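LPS-assembly lipoprotein (Caulobacter crescentus, PDB 4KWY) probably takes part in assembling lipopolysaccharide in the outer membrane, as a lipoprotein of the LptE family. Local coordinates at residues Ser11-Val16 / Asp32-Arg37; Val74-Leu79 / Leu128-Trp133; Val94-Asp99 / Gln115-Ala120; Val64-Glu69 / Ser100-Tyr105. All coordinates share one frame; numbering follows the deposited sequence.

Contact 1 (Ser11-Val16 / Asp32-Arg37); sequences SSIETV and DALAHR
Leu-34 and His-36 close the end of helix 21-34 against Ser-11 to Thr-15, at the start of strand 13-17. Together with the parallel strand 44-50, these elements form a beta-alpha-beta unit, and the contact shows how such a unit joins the end of its crossover helix to the start of its first strand. Leu-34 makes the apolar part of the junction. One of its branch methyls, CD1, does the touching: it lies 4.0 Å from Ile-13 CG2 and 3.6 Å from Thr-15 OG1, the Thr-15 and Leu-34 side chains crossing at about a right angle. That hydroxyl oxygen is buried here and has no polar partner in the model. The helical path ends at Ala-35, whose positive phi of 65° takes the chain out of the helix beside Ser-11; Ser-11 CB is 3.4 Å from Ala-35 O. His-36 follows with CG anti to the backbone N; this torsion (chi1 179°) carries CG toward the strand, and the ring lies against its first residues. Over one face of the ring lie Ile-13 C and Glu-14 CA, the latter in a CH-pi contact 4.2 Å from the ring centroid and 16° off the normal. Glu-14 also brings CG to 3.6 Å from His-36 NE2, while its carboxylate reaches on to Lys-45 in a salt bridge. At the ring's edge, in its plane, His-36 ND1 donates a short 2.6 Å hydrogen bond to Ser-11 O, the donor standing clear of the plane of that carbonyl.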
# COMPACT_ATOMS: atom_id res chain seq x y z
N SER A 11 13.36 6.82 2.17
CA SER A 11 13.91 6.13 1.01
C SER A 11 14.85 5.00 1.45
O SER A 11 15.23 4.19 0.59
CB SER A 11 14.58 7.10 0.04
OG SER A 11 15.59 7.88 0.65
N SER A 12 15.19 4.90 2.77
CA SER A 12 16.01 3.79 3.30
C SER A 12 15.13 2.56 3.62
O SER A 12 15.66 1.49 3.93
CB SER A 12 16.80 4.22 4.54
OG SER A 12 15.98 4.34 5.69
N ILE A 13 13.79 2.70 3.51
CA ILE A 13 12.82 1.63 3.78
C ILE A 13 12.59 0.78 2.51
O ILE A 13 12.09 1.27 1.48
CB ILE A 13 11.48 2.17 4.35
CG1 ILE A 13 11.67 2.94 5.67
CG2 ILE A 13 10.49 1.04 4.54
CD1 ILE A 13 10.42 3.76 6.15
N GLU A 14 12.90 -0.51 2.62
CA GLU A 14 12.68 -1.46 1.55
C GLU A 14 11.39 -2.22 1.82
O GLU A 14 11.26 -2.88 2.85
CB GLU A 14 13.85 -2.41 1.44
CG GLU A 14 13.89 -3.19 0.15
CD GLU A 14 15.12 -4.05 0.09
OE1 GLU A 14 16.22 -3.52 -0.23
OE2 GLU A 14 15.01 -5.25 0.43
N THR A 15 10.45 -2.11 0.90
CA THR A 15 9.12 -2.69 1.01
C THR A 15 9.14 -4.10 0.45
O THR A 15 9.65 -4.35 -0.65
CB THR A 15 8.10 -1.77 0.35
OG1 THR A 15 8.38 -0.45 0.81
CG2 THR A 15 6.66 -2.11 0.72
N VAL A 16 8.67 -5.04 1.27
CA VAL A 16 8.60 -6.49 1.04
C VAL A 16 7.11 -6.91 1.03
O VAL A 16 6.35 -6.60 1.95
CB VAL A 16 9.40 -7.33 2.09
CG1 VAL A 16 9.54 -8.78 1.67
CG2 VAL A 16 10.78 -6.73 2.38
N ASP A 32 7.40 4.22 -4.79
CA ASP A 32 7.22 5.54 -5.39
C ASP A 32 7.10 6.63 -4.32
O ASP A 32 7.87 7.60 -4.35
CB ASP A 32 5.97 5.54 -6.29
CG ASP A 32 6.22 5.24 -7.76
OD1 ASP A 32 7.16 4.47 -8.06
OD2 ASP A 32 5.44 5.74 -8.60
N ALA A 33 6.15 6.47 -3.38
CA ALA A 33 5.90 7.39 -2.27
C ALA A 33 7.12 7.52 -1.32
O ALA A 33 7.43 8.63 -0.88
CB ALA A 33 4.67 6.92 -1.49
N LEU A 34 7.82 6.41 -1.04
CA LEU A 34 8.99 6.39 -0.16
C LEU A 34 10.27 6.81 -0.91
O LEU A 34 11.23 7.21 -0.25
CB LEU A 34 9.20 5.00 0.49
CG LEU A 34 8.09 4.48 1.43
CD1 LEU A 34 8.35 3.05 1.84
CD2 LEU A 34 7.90 5.35 2.64
N ALA A 35 10.28 6.75 -2.27
CA ALA A 35 11.42 7.08 -3.15
C ALA A 35 12.61 6.11 -2.96
O ALA A 35 13.77 6.48 -3.20
CB ALA A 35 11.87 8.53 -2.96
N HIS A 36 12.31 4.85 -2.58
CA HIS A 36 13.33 3.83 -2.41
C HIS A 36 13.73 3.29 -3.78
O HIS A 36 12.94 2.64 -4.47
CB HIS A 36 12.89 2.69 -1.46
CG HIS A 36 13.95 1.61 -1.31
ND1 HIS A 36 15.13 1.84 -0.62
CD2 HIS A 36 13.99 0.36 -1.84
CE1 HIS A 36 15.84 0.73 -0.73
NE2 HIS A 36 15.20 -0.19 -1.45
N ARG A 37 14.97 3.58 -4.18
CA ARG A 37 15.53 3.12 -5.45
C ARG A 37 16.00 1.67 -5.27
O ARG A 37 16.64 1.37 -4.26
CB ARG A 37 16.67 4.06 -5.90
CG ARG A 37 17.08 3.90 -7.37
CD ARG A 37 18.36 4.65 -7.73
NE ARG A 37 19.46 4.38 -6.79
CZ ARG A 37 20.24 3.31 -6.83
NH1 ARG A 37 20.07 2.39 -7.77
NH2 ARG A 37 21.21 3.16 -5.93

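Contact 2 (Val74-Leu79 / Leu128-Trp133); sequences VDWRLL and LDLATW
Trp-76 of strand 67-80 turns the edge of its indole to Asp-129 of helix 104-135 and also touches Leu-130. Its CG sits between the backbone N and the carbonyl carbon (chi1 51°), and the six-membered ring reaches the helix with its far corner. There CH2 lies 3.3 Å from Asp-129 OD1. The oxygen approaches near the ring plane and so meets the C-H edge; the carboxylate plane is perpendicular to the indole. Both groups have stronger polar partners on strand 86-99: Asp-129 OD1 accepts a hydrogen bond from His-88 NE2, and Trp-76 NE1 bonds to Thr-92, which should help fix the indole's rotation. Next along the helix, Leu-130 and Trp-76 slide past each other in opposite directions, and Leu-130 CD2 comes 4.0 Å from Trp-76 CZ3. The same methyl touches Leu-78 CD2 at 3.8 Å, which places it between two residues that project from one side of the strand. Leu-78 CD2 turns in addition to Trp-133, lying over a face of the six-membered ring in a CH-pi contact 4.1 Å from the centroid; its nearest ring atom is CZ3, at 3.6 Å. Trp-133 also stacks on His-88 and meets Tyr-44 at a steep angle. No hydrogen bond joins the two segments. With axes 11.7 Å apart and running 30° from parallel, this is the layered alpha/beta packing in which a helix packs on a sheet, roughly along its strands, and large side chains fill the interface.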
# COMPACT_ATOMS: atom_id res chain seq x y z
N VAL A 74 -4.66 -4.10 5.07
CA VAL A 74 -3.23 -4.38 5.16
C VAL A 74 -2.74 -4.33 6.59
O VAL A 74 -2.86 -3.31 7.25
CB VAL A 74 -2.36 -3.39 4.31
CG1 VAL A 74 -0.98 -3.98 4.00
CG2 VAL A 74 -3.07 -2.91 3.05
N ASP A 75 -2.11 -5.40 7.01
CA ASP A 75 -1.37 -5.45 8.27
C ASP A 75 0.05 -5.32 7.88
O ASP A 75 0.46 -5.98 6.93
CB ASP A 75 -1.63 -6.75 9.05
CG ASP A 75 -2.94 -6.73 9.81
OD1 ASP A 75 -3.06 -5.96 10.78
OD2 ASP A 75 -3.84 -7.50 9.43
N TRP A 76 0.81 -4.42 8.52
CA TRP A 76 2.21 -4.26 8.15
C TRP A 76 3.13 -4.09 9.37
O TRP A 76 2.72 -3.55 10.40
CB TRP A 76 2.36 -3.09 7.16
CG TRP A 76 1.72 -1.82 7.59
CD1 TRP A 76 0.45 -1.39 7.31
CD2 TRP A 76 2.34 -0.78 8.35
NE1 TRP A 76 0.24 -0.15 7.85
CE2 TRP A 76 1.38 0.26 8.50
CE3 TRP A 76 3.61 -0.62 8.94
CZ2 TRP A 76 1.65 1.43 9.21
CZ3 TRP A 76 3.90 0.56 9.60
CH2 TRP A 76 2.92 1.57 9.74
N ARG A 77 4.39 -4.56 9.22
CA ARG A 77 5.47 -4.53 10.22
C ARG A 77 6.70 -3.84 9.66
O ARG A 77 7.13 -4.18 8.55
CB ARG A 77 5.89 -5.95 10.64
CG ARG A 77 4.82 -6.73 11.29
CD ARG A 77 5.28 -8.12 11.66
NE ARG A 77 4.14 -9.03 11.54
CZ ARG A 77 3.34 -9.37 12.54
NH1 ARG A 77 3.59 -8.96 13.78
NH2 ARG A 77 2.30 -10.18 12.33
N LEU A 78 7.32 -2.96 10.44
CA LEU A 78 8.56 -2.29 10.05
C LEU A 78 9.69 -2.91 10.85
O LEU A 78 9.63 -2.91 12.08
CB LEU A 78 8.49 -0.76 10.23
CG LEU A 78 9.68 0.04 9.66
CD1 LEU A 78 9.61 0.12 8.12
CD2 LEU A 78 9.72 1.42 10.23
N LEU A 79 10.67 -3.50 10.16
CA LEU A 79 11.76 -4.13 10.89
C LEU A 79 13.07 -3.41 10.71
O LEU A 79 13.30 -2.75 9.69
CB LEU A 79 11.97 -5.62 10.49
CG LEU A 79 10.77 -6.51 10.26
CD1 LEU A 79 11.22 -7.85 9.87
CD2 LEU A 79 9.87 -6.60 11.48
N LEU A 128 2.65 8.45 5.45
CA LEU A 128 2.38 9.51 6.42
C LEU A 128 2.65 8.98 7.83
O LEU A 128 3.27 9.67 8.62
CB LEU A 128 0.92 10.01 6.26
CG LEU A 128 0.30 10.80 7.43
CD1 LEU A 128 0.81 12.23 7.47
CD2 LEU A 128 -1.21 10.75 7.43
N ASP A 129 2.21 7.75 8.12
CA ASP A 129 2.41 7.07 9.40
C ASP A 129 3.94 6.82 9.68
O ASP A 129 4.41 7.08 10.79
CB ASP A 129 1.63 5.76 9.40
CG ASP A 129 1.55 5.05 10.72
OD1 ASP A 129 2.60 4.55 11.18
OD2 ASP A 129 0.43 4.90 11.25
N LEU A 130 4.68 6.38 8.66
CA LEU A 130 6.12 6.14 8.73
C LEU A 130 6.91 7.45 8.83
O LEU A 130 7.92 7.49 9.54
CB LEU A 130 6.62 5.35 7.52
CG LEU A 130 6.16 3.92 7.34
CD1 LEU A 130 6.55 3.44 5.99
CD2 LEU A 130 6.77 2.99 8.36
N ALA A 131 6.46 8.51 8.09
CA ALA A 131 7.11 9.84 8.11
C ALA A 131 6.97 10.48 9.47
O ALA A 131 7.90 11.14 9.92
CB ALA A 131 6.52 10.75 7.05
N THR A 132 5.84 10.23 10.15
CA THR A 132 5.51 10.68 11.51
C THR A 132 6.44 9.96 12.49
O THR A 132 6.92 10.57 13.44
CB THR A 132 4.01 10.43 11.79
OG1 THR A 132 3.23 11.12 10.82
CG2 THR A 132 3.57 10.88 13.20
N TRP A 133 6.69 8.68 12.25
CA TRP A 133 7.54 7.83 13.09
C TRP A 133 9.05 8.25 12.96
O TRP A 133 9.71 8.46 13.98
CB TRP A 133 7.29 6.36 12.73
CG TRP A 133 7.98 5.40 13.62
CD1 TRP A 133 7.58 4.97 14.86
CD2 TRP A 133 9.20 4.71 13.34
NE1 TRP A 133 8.49 4.07 15.37
CE2 TRP A 133 9.50 3.90 14.46
CE3 TRP A 133 10.11 4.75 12.27
CZ2 TRP A 133 10.65 3.11 14.52
CZ3 TRP A 133 11.26 3.97 12.33
CH2 TRP A 133 11.51 3.16 13.45

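Contact 3 (Val94-Asp99 / Gln115-Ala120); sequences VSVTYD and QERAAA
Thr-97 O accepts a 2.8 Å hydrogen bond from Arg-117 NH2, nearly straight at 171°. The oxygen lies in the guanidinium plane, at its edge, and the donor stands only moderately out of the carbonyl plane. A bend at chi3 (-77°), which places NE, helps turn the group to the strand, while NE itself forms a salt bridge with Asp-113 one helical turn earlier. The guanidinium thus has two partners, a carboxylate of its own helix and a carbonyl of strand 86-99. Its NH1 rests 3.8 Å from Val-96 CB, and NH2 passes 3.9 Å from Tyr-98 CB. Beyond the arginine the interface becomes apolar. Val-96 straddles Ala-118: CG1 touches the backbone, 3.7 Å from Ala-118 N, and CG2 meets Ala-118 CB at 4.0 Å. Val-94 continues the row, with CG1 3.7 Å from Ala-118 O. The small alanine is consistent with the close axis distance of 7.9 Å between strand and helix, which run nearly antiparallel at 154° as consecutive elements joined by a short loop. Val-94, Val-96 and Tyr-98 bond through their backbones to strand 67-80, whereas the Thr-97 carbonyl points from the strand's other edge. The arginine therefore supplies a charged donor to a carbonyl outside the pairing with strand 67-80, and dispersion between valine and alanine does the rest.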
# COMPACT_ATOMS: atom_id res chain seq x y z
N VAL A 94 -8.45 0.59 3.50
CA VAL A 94 -8.88 1.57 2.50
C VAL A 94 -10.04 0.99 1.67
O VAL A 94 -10.00 -0.19 1.29
CB VAL A 94 -7.67 1.96 1.60
CG1 VAL A 94 -8.12 2.82 0.42
CG2 VAL A 94 -6.61 2.71 2.41
N SER A 95 -11.04 1.83 1.35
CA SER A 95 -12.17 1.45 0.49
C SER A 95 -12.30 2.39 -0.67
O SER A 95 -12.15 3.58 -0.51
CB SER A 95 -13.48 1.44 1.27
OG SER A 95 -13.54 0.21 1.97
N VAL A 96 -12.56 1.83 -1.86
CA VAL A 96 -12.81 2.57 -3.09
C VAL A 96 -14.05 1.98 -3.77
O VAL A 96 -14.44 0.83 -3.51
CB VAL A 96 -11.60 2.61 -4.07
CG1 VAL A 96 -10.39 3.27 -3.44
CG2 VAL A 96 -11.24 1.22 -4.60
N THR A 97 -14.66 2.78 -4.64
CA THR A 97 -15.74 2.37 -5.50
C THR A 97 -15.26 2.55 -6.94
O THR A 97 -14.34 3.34 -7.21
CB THR A 97 -17.06 3.10 -5.23
OG1 THR A 97 -16.92 4.47 -5.53
CG2 THR A 97 -17.62 2.85 -3.83
N TYR A 98 -15.83 1.76 -7.86
CA TYR A 98 -15.58 1.88 -9.29
C TYR A 98 -16.86 1.61 -9.97
O TYR A 98 -17.68 0.82 -9.48
CB TYR A 98 -14.43 1.02 -9.84
CG TYR A 98 -14.56 -0.47 -9.66
CD1 TYR A 98 -15.18 -1.26 -10.63
CD2 TYR A 98 -14.01 -1.11 -8.55
CE1 TYR A 98 -15.26 -2.64 -10.50
CE2 TYR A 98 -14.11 -2.50 -8.39
CZ TYR A 98 -14.72 -3.26 -9.38
OH TYR A 98 -14.84 -4.62 -9.22
N ASP A 99 -17.08 2.33 -11.05
CA ASP A 99 -18.29 2.17 -11.81
C ASP A 99 -17.96 1.35 -13.04
O ASP A 99 -17.38 1.86 -14.00
CB ASP A 99 -18.92 3.55 -12.13
CG ASP A 99 -19.82 4.09 -11.03
OD1 ASP A 99 -19.42 4.04 -9.86
OD2 ASP A 99 -20.91 4.60 -11.35
N GLN A 115 -8.40 -0.75 -8.00
CA GLN A 115 -7.31 -1.42 -7.27
C GLN A 115 -6.06 -0.52 -7.11
O GLN A 115 -5.47 -0.47 -6.03
CB GLN A 115 -6.96 -2.71 -7.99
CG GLN A 115 -8.03 -3.77 -7.77
CD GLN A 115 -7.66 -5.10 -8.34
OE1 GLN A 115 -7.07 -5.21 -9.42
NE2 GLN A 115 -8.05 -6.14 -7.62
N GLU A 116 -5.72 0.24 -8.17
CA GLU A 116 -4.61 1.19 -8.17
C GLU A 116 -4.88 2.34 -7.19
O GLU A 116 -3.98 2.75 -6.44
CB GLU A 116 -4.37 1.72 -9.59
CG GLU A 116 -3.40 0.85 -10.38
CD GLU A 116 -3.70 0.62 -11.85
OE1 GLU A 116 -4.28 1.53 -12.50
OE2 GLU A 116 -3.34 -0.47 -12.36
N ARG A 117 -6.13 2.84 -7.18
CA ARG A 117 -6.56 3.93 -6.31
C ARG A 117 -6.56 3.50 -4.83
O ARG A 117 -6.14 4.27 -3.97
CB ARG A 117 -7.92 4.44 -6.77
CG ARG A 117 -7.81 5.27 -8.05
CD ARG A 117 -9.10 6.03 -8.32
NE ARG A 117 -10.14 5.17 -8.86
CZ ARG A 117 -11.20 4.75 -8.19
NH1 ARG A 117 -11.39 5.13 -6.93
NH2 ARG A 117 -12.09 3.96 -8.77
N ALA A 118 -6.98 2.24 -4.55
CA ALA A 118 -6.93 1.68 -3.19
C ALA A 118 -5.48 1.60 -2.73
O ALA A 118 -5.15 2.15 -1.69
CB ALA A 118 -7.59 0.31 -3.17
N ALA A 119 -4.61 1.02 -3.59
CA ALA A 119 -3.17 0.87 -3.29
C ALA A 119 -2.47 2.23 -3.09
O ALA A 119 -1.61 2.34 -2.22
CB ALA A 119 -2.48 0.08 -4.39
N ALA A 120 -2.84 3.25 -3.89
CA ALA A 120 -2.29 4.62 -3.82
C ALA A 120 -2.67 5.28 -2.50
O ALA A 120 -1.80 5.81 -1.84
CB ALA A 120 -2.78 5.44 -5.00

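Contact 4 (Val64-Glu69 / Ser100-Tyr105); sequences VANRFE and SADQPY
Phe-68 meets Ser-100 CB obliquely, neither squarely over a ring face nor at its edge: the carbon lies 3.9 Å from CE1. The same phenyl also meets the ring of Tyr-98, the two planes being nearly parallel. On the other side of the strand, the Arg-67 guanidinium carries Val-64 CG1 over the centre of one face, 3.8 Å above the plane, and sends NE to a salt bridge with Asp-99. A third flat group, the Asn-66 amide, stands at 80° to the Asp-102 carboxylate. Its ND2 donates to Asp-102 OD1 at 3.0 Å, with the oxygen in the amide plane. The carboxylate receives it on the anti side, 35° out of its own plane. Asn-66 OD1 is taken by Arg-60, so both ends of the amide are bonded, which should hold its rotation. The residue stands at the third position of a type II beta turn from Val-64 to Arg-67, and its positive phi of 57° belongs to that turn. Past the turn, strands 67-80 and 86-99 form an antiparallel pair in which Phe-68 faces Tyr-98. One step outward, the Ser-100 N to Asn-66 O hydrogen bond, 2.6 Å long, keeps the same register beyond the strand ends, even though the two residues are no longer strand. The donor nitrogen sits nearly along the C=O axis, but its N-H is bent off the line to the oxygen. Ser-100 CB packs 3.7 Å from Asn-66 CB, and from there the chain runs through Asp-102 to Gln-103, the N-cap residue of helix 104-135.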
# COMPACT_ATOMS: atom_id res chain seq x y z
N VAL A 64 -27.16 1.86 -7.60
CA VAL A 64 -26.43 2.17 -8.85
C VAL A 64 -25.99 0.89 -9.61
O VAL A 64 -25.33 0.01 -9.03
CB VAL A 64 -25.21 3.11 -8.59
CG1 VAL A 64 -24.44 3.39 -9.89
CG2 VAL A 64 -25.65 4.41 -7.95
N ALA A 65 -26.33 0.85 -10.92
CA ALA A 65 -25.96 -0.23 -11.85
C ALA A 65 -24.43 -0.25 -12.10
O ALA A 65 -23.82 0.79 -12.40
CB ALA A 65 -26.71 -0.07 -13.17
N ASN A 66 -23.84 -1.45 -11.95
CA ASN A 66 -22.43 -1.78 -12.15
C ASN A 66 -21.50 -0.93 -11.27
O ASN A 66 -20.41 -0.62 -11.73
CB ASN A 66 -22.02 -1.70 -13.65
CG ASN A 66 -22.52 -2.85 -14.52
OD1 ASN A 66 -22.58 -4.02 -14.10
ND2 ASN A 66 -22.83 -2.57 -15.77
N ARG A 67 -21.92 -0.56 -10.03
CA ARG A 67 -21.04 0.13 -9.07
C ARG A 67 -20.53 -0.91 -8.08
O ARG A 67 -21.30 -1.70 -7.55
CB ARG A 67 -21.67 1.34 -8.33
CG ARG A 67 -20.67 1.94 -7.29
CD ARG A 67 -21.05 3.27 -6.65
NE ARG A 67 -21.14 4.33 -7.67
CZ ARG A 67 -21.99 5.34 -7.61
NH1 ARG A 67 -22.79 5.49 -6.56
NH2 ARG A 67 -22.06 6.22 -8.60
N PHE A 68 -19.23 -0.91 -7.83
CA PHE A 68 -18.62 -1.90 -6.95
C PHE A 68 -17.81 -1.25 -5.87
O PHE A 68 -17.28 -0.16 -6.09
CB PHE A 68 -17.72 -2.82 -7.77
CG PHE A 68 -18.46 -3.84 -8.59
CD1 PHE A 68 -19.01 -3.50 -9.83
CD2 PHE A 68 -18.61 -5.14 -8.14
CE1 PHE A 68 -19.73 -4.44 -10.57
CE2 PHE A 68 -19.34 -6.07 -8.87
CZ PHE A 68 -19.88 -5.72 -10.09
N GLU A 69 -17.70 -1.91 -4.69
CA GLU A 69 -16.86 -1.46 -3.59
C GLU A 69 -15.75 -2.46 -3.40
O GLU A 69 -15.98 -3.66 -3.34
CB GLU A 69 -17.60 -1.19 -2.28
CG GLU A 69 -16.70 -0.47 -1.27
CD GLU A 69 -17.31 -0.08 0.06
OE1 GLU A 69 -17.50 -0.98 0.91
OE2 GLU A 69 -17.53 1.13 0.28
N SER A 100 -18.29 0.05 -12.98
CA SER A 100 -18.08 -0.94 -14.05
C SER A 100 -18.95 -0.64 -15.31
O SER A 100 -19.64 0.38 -15.40
CB SER A 100 -18.37 -2.35 -13.53
OG SER A 100 -17.64 -3.35 -14.22
N ALA A 101 -18.88 -1.54 -16.28
CA ALA A 101 -19.58 -1.42 -17.56
C ALA A 101 -20.03 -2.80 -18.06
O ALA A 101 -19.50 -3.82 -17.63
CB ALA A 101 -18.64 -0.77 -18.57
N ASP A 102 -21.02 -2.82 -18.98
CA ASP A 102 -21.52 -4.06 -19.58
C ASP A 102 -20.41 -4.70 -20.45
O ASP A 102 -20.30 -5.93 -20.49
CB ASP A 102 -22.79 -3.79 -20.40
CG ASP A 102 -24.01 -3.34 -19.59
OD1 ASP A 102 -24.02 -3.54 -18.35
OD2 ASP A 102 -24.98 -2.86 -20.22
N GLN A 103 -19.56 -3.86 -21.09
CA GLN A 103 -18.43 -4.27 -21.92
C GLN A 103 -17.30 -4.84 -21.05
O GLN A 103 -16.91 -4.21 -20.06
CB GLN A 103 -17.92 -3.09 -22.76
CG GLN A 103 -18.82 -2.71 -23.93
CD GLN A 103 -20.06 -1.90 -23.59
OE1 GLN A 103 -20.15 -1.25 -22.54
NE2 GLN A 103 -21.02 -1.91 -24.50
N PRO A 104 -16.74 -6.03 -21.39
CA PRO A 104 -15.69 -6.62 -20.52
C PRO A 104 -14.39 -5.81 -20.43
O PRO A 104 -13.82 -5.77 -19.34
CB PRO A 104 -15.44 -7.99 -21.15
CG PRO A 104 -15.91 -7.87 -22.55
CD PRO A 104 -17.08 -6.93 -22.50
N TYR A 105 -13.91 -5.18 -21.53
CA TYR A 105 -12.65 -4.41 -21.54
C TYR A 105 -12.71 -3.22 -20.56
O TYR A 105 -11.74 -2.94 -19.85
CB TYR A 105 -12.28 -3.91 -22.96
CG TYR A 105 -13.19 -2.82 -23.50
CD1 TYR A 105 -14.38 -3.13 -24.17
CD2 TYR A 105 -12.87 -1.47 -23.34
CE1 TYR A 105 -15.21 -2.13 -24.68
CE2 TYR A 105 -13.72 -0.46 -23.82
CZ TYR A 105 -14.88 -0.80 -24.49
OH TYR A 105 -15.69 0.19 -24.99

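All four contacts reach one mixed sheet, and contacts 2, 3 and 4 share the long helix 104-135. Contact 1 closes first along the chain; contact 3 then falls within the span bridged by contact 2, while contact 4 alternates with both. Contacts 1 and 2, centres 12 Å apart, merge into one core through Ile-13, Leu-34, Leu-78 and Leu-130. Contacts 3 and 4, centres 14 Å apart, touch across the paired strands 67-80 and 86-99 on the other side of the chain's centre. About 34 Å separates contact 4 from contacts 1 and 2, showing how one helix and one hairpin of strands extend a compact alpha/beta core into an elongated molecule.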